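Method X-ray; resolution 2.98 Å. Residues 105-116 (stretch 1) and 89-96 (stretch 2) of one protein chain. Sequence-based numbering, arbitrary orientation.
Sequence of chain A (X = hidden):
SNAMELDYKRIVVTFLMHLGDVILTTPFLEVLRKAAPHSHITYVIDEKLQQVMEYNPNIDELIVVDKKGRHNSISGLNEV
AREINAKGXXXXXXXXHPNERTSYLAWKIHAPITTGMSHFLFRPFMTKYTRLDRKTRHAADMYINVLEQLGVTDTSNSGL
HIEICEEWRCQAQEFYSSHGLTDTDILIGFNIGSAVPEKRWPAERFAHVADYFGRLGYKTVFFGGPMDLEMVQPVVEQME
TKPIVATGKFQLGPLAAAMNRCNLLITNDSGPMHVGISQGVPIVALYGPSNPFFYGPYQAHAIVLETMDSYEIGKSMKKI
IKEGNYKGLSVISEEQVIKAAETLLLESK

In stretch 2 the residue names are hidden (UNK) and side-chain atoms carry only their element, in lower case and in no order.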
# COMPACT_ATOMS: atom_id res chain seq x y z
N LEU A 105 -17.92 14.03 -6.81
CA LEU A 105 -16.82 14.92 -7.15
C LEU A 105 -16.50 14.90 -8.65
O LEU A 105 -16.49 15.95 -9.29
CB LEU A 105 -15.58 14.57 -6.32
CG LEU A 105 -14.34 15.36 -6.72
CD1 LEU A 105 -14.66 16.84 -6.74
CD2 LEU A 105 -13.20 15.07 -5.78
N ALA A 106 -16.25 13.72 -9.20
CA ALA A 106 -15.93 13.56 -10.62
C ALA A 106 -16.99 14.21 -11.51
O ALA A 106 -16.68 14.79 -12.55
CB ALA A 106 -15.79 12.08 -10.98
N TRP A 107 -18.25 14.09 -11.11
CA TRP A 107 -19.34 14.73 -11.81
C TRP A 107 -19.22 16.24 -11.65
O TRP A 107 -19.22 16.97 -12.63
CB TRP A 107 -20.68 14.24 -11.26
CG TRP A 107 -21.86 15.03 -11.71
CD1 TRP A 107 -22.56 14.87 -12.87
CD2 TRP A 107 -22.50 16.11 -11.01
NE1 TRP A 107 -23.58 15.78 -12.94
CE2 TRP A 107 -23.57 16.55 -11.81
CE3 TRP A 107 -22.26 16.75 -9.79
CZ2 TRP A 107 -24.41 17.61 -11.43
CZ3 TRP A 107 -23.10 17.80 -9.41
CH2 TRP A 107 -24.16 18.21 -10.23
N LYS A 108 -19.08 16.70 -10.40
CA LYS A 108 -19.05 18.12 -10.11
C LYS A 108 -17.96 18.87 -10.89
O LYS A 108 -18.14 20.03 -11.25
CB LYS A 108 -18.87 18.37 -8.62
CG LYS A 108 -18.99 19.85 -8.22
CD LYS A 108 -20.43 20.38 -8.38
CE LYS A 108 -20.44 21.87 -8.71
NZ LYS A 108 -19.32 22.61 -8.03
N ILE A 109 -16.84 18.22 -11.14
CA ILE A 109 -15.80 18.81 -11.97
C ILE A 109 -16.36 19.18 -13.36
O ILE A 109 -16.01 20.21 -13.94
CB ILE A 109 -14.61 17.86 -12.08
CG1 ILE A 109 -14.00 17.66 -10.68
CG2 ILE A 109 -13.58 18.40 -13.05
CD1 ILE A 109 -13.18 16.39 -10.53
N HIS A 110 -17.24 18.34 -13.88
CA HIS A 110 -17.96 18.63 -15.12
C HIS A 110 -17.07 18.75 -16.33
O HIS A 110 -17.18 19.72 -17.08
CB HIS A 110 -18.78 19.91 -14.96
CG HIS A 110 -20.23 19.65 -14.73
ND1 HIS A 110 -20.77 19.52 -13.47
CD2 HIS A 110 -21.25 19.48 -15.60
CE1 HIS A 110 -22.07 19.28 -13.58
NE2 HIS A 110 -22.38 19.25 -14.86
N ALA A 111 -16.21 17.77 -16.55
CA ALA A 111 -15.34 17.80 -17.72
C ALA A 111 -16.07 17.26 -18.95
O ALA A 111 -16.95 16.40 -18.83
CB ALA A 111 -14.05 17.03 -17.47
N PRO A 112 -15.69 17.76 -20.13
CA PRO A 112 -16.23 17.34 -21.42
C PRO A 112 -16.46 15.84 -21.44
O PRO A 112 -17.43 15.35 -22.03
CB PRO A 112 -15.09 17.68 -22.37
CG PRO A 112 -14.46 18.86 -21.77
CD PRO A 112 -14.56 18.69 -20.28
N ILE A 113 -15.56 15.11 -20.80
CA ILE A 113 -15.72 13.68 -20.76
C ILE A 113 -15.26 13.08 -19.44
O ILE A 113 -14.12 13.26 -19.02
CB ILE A 113 -15.02 13.02 -21.97
CG1 ILE A 113 -14.38 11.70 -21.57
CG2 ILE A 113 -13.95 13.93 -22.53
CD1 ILE A 113 -13.34 11.32 -22.55
N THR A 114 -16.19 12.39 -18.78
CA THR A 114 -15.91 11.64 -17.57
C THR A 114 -15.91 10.16 -17.87
O THR A 114 -16.77 9.65 -18.61
CB THR A 114 -16.96 11.90 -16.46
OG1 THR A 114 -17.09 13.31 -16.22
CG2 THR A 114 -16.56 11.21 -15.18
N THR A 115 -14.94 9.46 -17.30
CA THR A 115 -14.85 8.02 -17.44
C THR A 115 -14.33 7.36 -16.15
O THR A 115 -14.36 7.96 -15.07
CB THR A 115 -14.08 7.62 -18.75
OG1 THR A 115 -14.27 6.23 -19.02
CG2 THR A 115 -12.60 7.92 -18.66
N GLY A 116 -13.89 6.12 -16.24
CA GLY A 116 -13.62 5.34 -15.05
C GLY A 116 -14.91 4.71 -14.56
O GLY A 116 -15.84 4.50 -15.32
N UNK A 89 -8.92 24.14 -18.16
CA UNK A 89 -10.07 23.40 -18.69
C UNK A 89 -9.78 21.91 -18.84
O UNK A 89 -9.29 21.44 -19.87
c UNK A 89 -10.29 25.39 -22.07
n UNK A 89 -8.44 25.35 -23.82
c UNK A 89 -9.32 26.19 -22.95
c UNK A 89 -10.62 24.01 -19.99
c UNK A 89 -9.59 24.60 -20.95
N UNK A 90 -10.10 21.18 -17.78
CA UNK A 90 -9.93 19.73 -17.72
C UNK A 90 -10.63 18.99 -18.86
O UNK A 90 -11.83 19.12 -19.06
c UNK A 90 -10.47 19.21 -16.37
o UNK A 90 -9.69 19.76 -15.30
c UNK A 90 -10.41 17.69 -16.34
N UNK A 91 -9.87 18.20 -19.61
CA UNK A 91 -10.38 17.52 -20.81
C UNK A 91 -11.09 16.21 -20.46
O UNK A 91 -12.23 15.97 -20.87
o UNK A 91 -9.22 19.48 -22.54
c UNK A 91 -9.24 17.23 -21.78
c UNK A 91 -8.52 18.49 -22.22
o UNK A 91 -7.26 18.50 -22.24
N UNK A 92 -10.39 15.38 -19.69
CA UNK A 92 -10.86 14.07 -19.26
C UNK A 92 -10.80 13.93 -17.75
O UNK A 92 -9.78 14.21 -17.12
c UNK A 92 -10.36 11.60 -19.26
c UNK A 92 -9.95 12.97 -19.80
c UNK A 92 -8.62 12.51 -21.90
c UNK A 92 -9.93 12.97 -21.33
N UNK A 93 -11.90 13.47 -17.16
CA UNK A 93 -11.88 13.02 -15.77
C UNK A 93 -12.06 11.49 -15.66
O UNK A 93 -12.98 10.92 -16.24
c UNK A 93 -12.34 15.05 -14.39
c UNK A 93 -12.92 13.75 -14.91
c UNK A 93 -13.39 12.85 -13.76
N UNK A 94 -11.18 10.86 -14.90
CA UNK A 94 -11.21 9.42 -14.68
C UNK A 94 -11.51 9.14 -13.21
O UNK A 94 -10.72 9.49 -12.35
c UNK A 94 -9.40 9.24 -16.40
c UNK A 94 -8.25 8.46 -16.95
c UNK A 94 -9.85 8.80 -15.01
c UNK A 94 -9.90 7.29 -14.88
N UNK A 95 -12.65 8.51 -12.91
CA UNK A 95 -12.97 8.18 -11.52
C UNK A 95 -12.64 6.72 -11.20
O UNK A 95 -13.16 5.82 -11.86
n UNK A 95 -16.06 7.98 -9.46
o UNK A 95 -13.91 8.13 -8.87
c UNK A 95 -14.78 8.18 -9.74
c UNK A 95 -14.43 8.50 -11.19
N UNK A 96 -11.78 6.51 -10.20
CA UNK A 96 -11.34 5.17 -9.81
C UNK A 96 -12.02 4.72 -8.55
O UNK A 96 -11.89 3.58 -8.14
c UNK A 96 -9.57 4.27 -11.90
c UNK A 96 -9.01 5.24 -10.87
c UNK A 96 -7.51 5.01 -10.66
c UNK A 96 -9.83 5.13 -9.58

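Position 89 carries four carbons in a row ending in a nitrogen, an unbranched chain that only lysine has. It touches nothing on stretch 1, and its end leads away from it; a long charged chain suits so exposed a place. This is Lys89.

At position 90 one carbon bears an oxygen and a carbon, the small beta-branched pattern of threonine. The methyl lies 3.9 Å from Ala111 CB, while the backbone O of position 90 comes within 3.0 Å of Pro112 CD. Thr90 is compact enough to pack beside the loop that follows the helix.

Position 91 has two carbons, the second carrying two oxygens: a carboxylate one carbon from the backbone, hence Asp91. Its CA-to-CB bond points away from stretch 1, and OD2 is hydrogen-bonded elsewhere in the structure. The backbone makes the contact here, Asp91 O accepting a weak hydrogen bond from Ile113 N at 3.4 Å.

Four carbons at position 92 fork at the first, one arm being two carbons long, which identifies isoleucine. Ile92 CG1 meets Ile113 CD1 at 4.0 Å, on the face of the sheet that Thr115 shares. Beta-branched residues are at home in extended strands.

Position 93 has three carbons, one bearing the other two, and so is valine. Val93 turns to the other face, toward the helix: CG1 lies 3.8 Å from Ala106 CB, and CG2 lies 3.8 Å from Ile109 CG2 and 4.0 Å from Ala111 CB. Its short fork fills the space between strand and helix.

Position 94 repeats the four-carbon fork at the first carbon, with one longer arm. It is Ile94, whose CG1 is 4.1 Å from Thr115 CG2, again an apolar contact in a buried place.

At position 95 two carbons end in one oxygen and one nitrogen, although density alone separates these poorly. The atoms fit asparagine, and Asn95 CB packs 3.8 Å from Ala106 CB.

Position 96 has four carbons forked at the second, the mark of leucine. Leu96 is buried but makes no contact with stretch 1.

The contact is a parallel strand pairing with a helix packed over it, running nearly antiparallel to strand 92-95. Val93 N donates to Ile113 O (2.9 Å), Thr115 N to Val93 O (2.7 Å), and Asn95 N to Thr115 O (2.8 Å), so the backbone fixes the register. Gly116 closes the pairing: its CA approaches Asn95 O to 3.3 Å, and a CB there would clash with that oxygen. Val93, the residue most covered by stretch 1, joins sheet to helix.

Stretch 2 (89-96) KTDIVINL
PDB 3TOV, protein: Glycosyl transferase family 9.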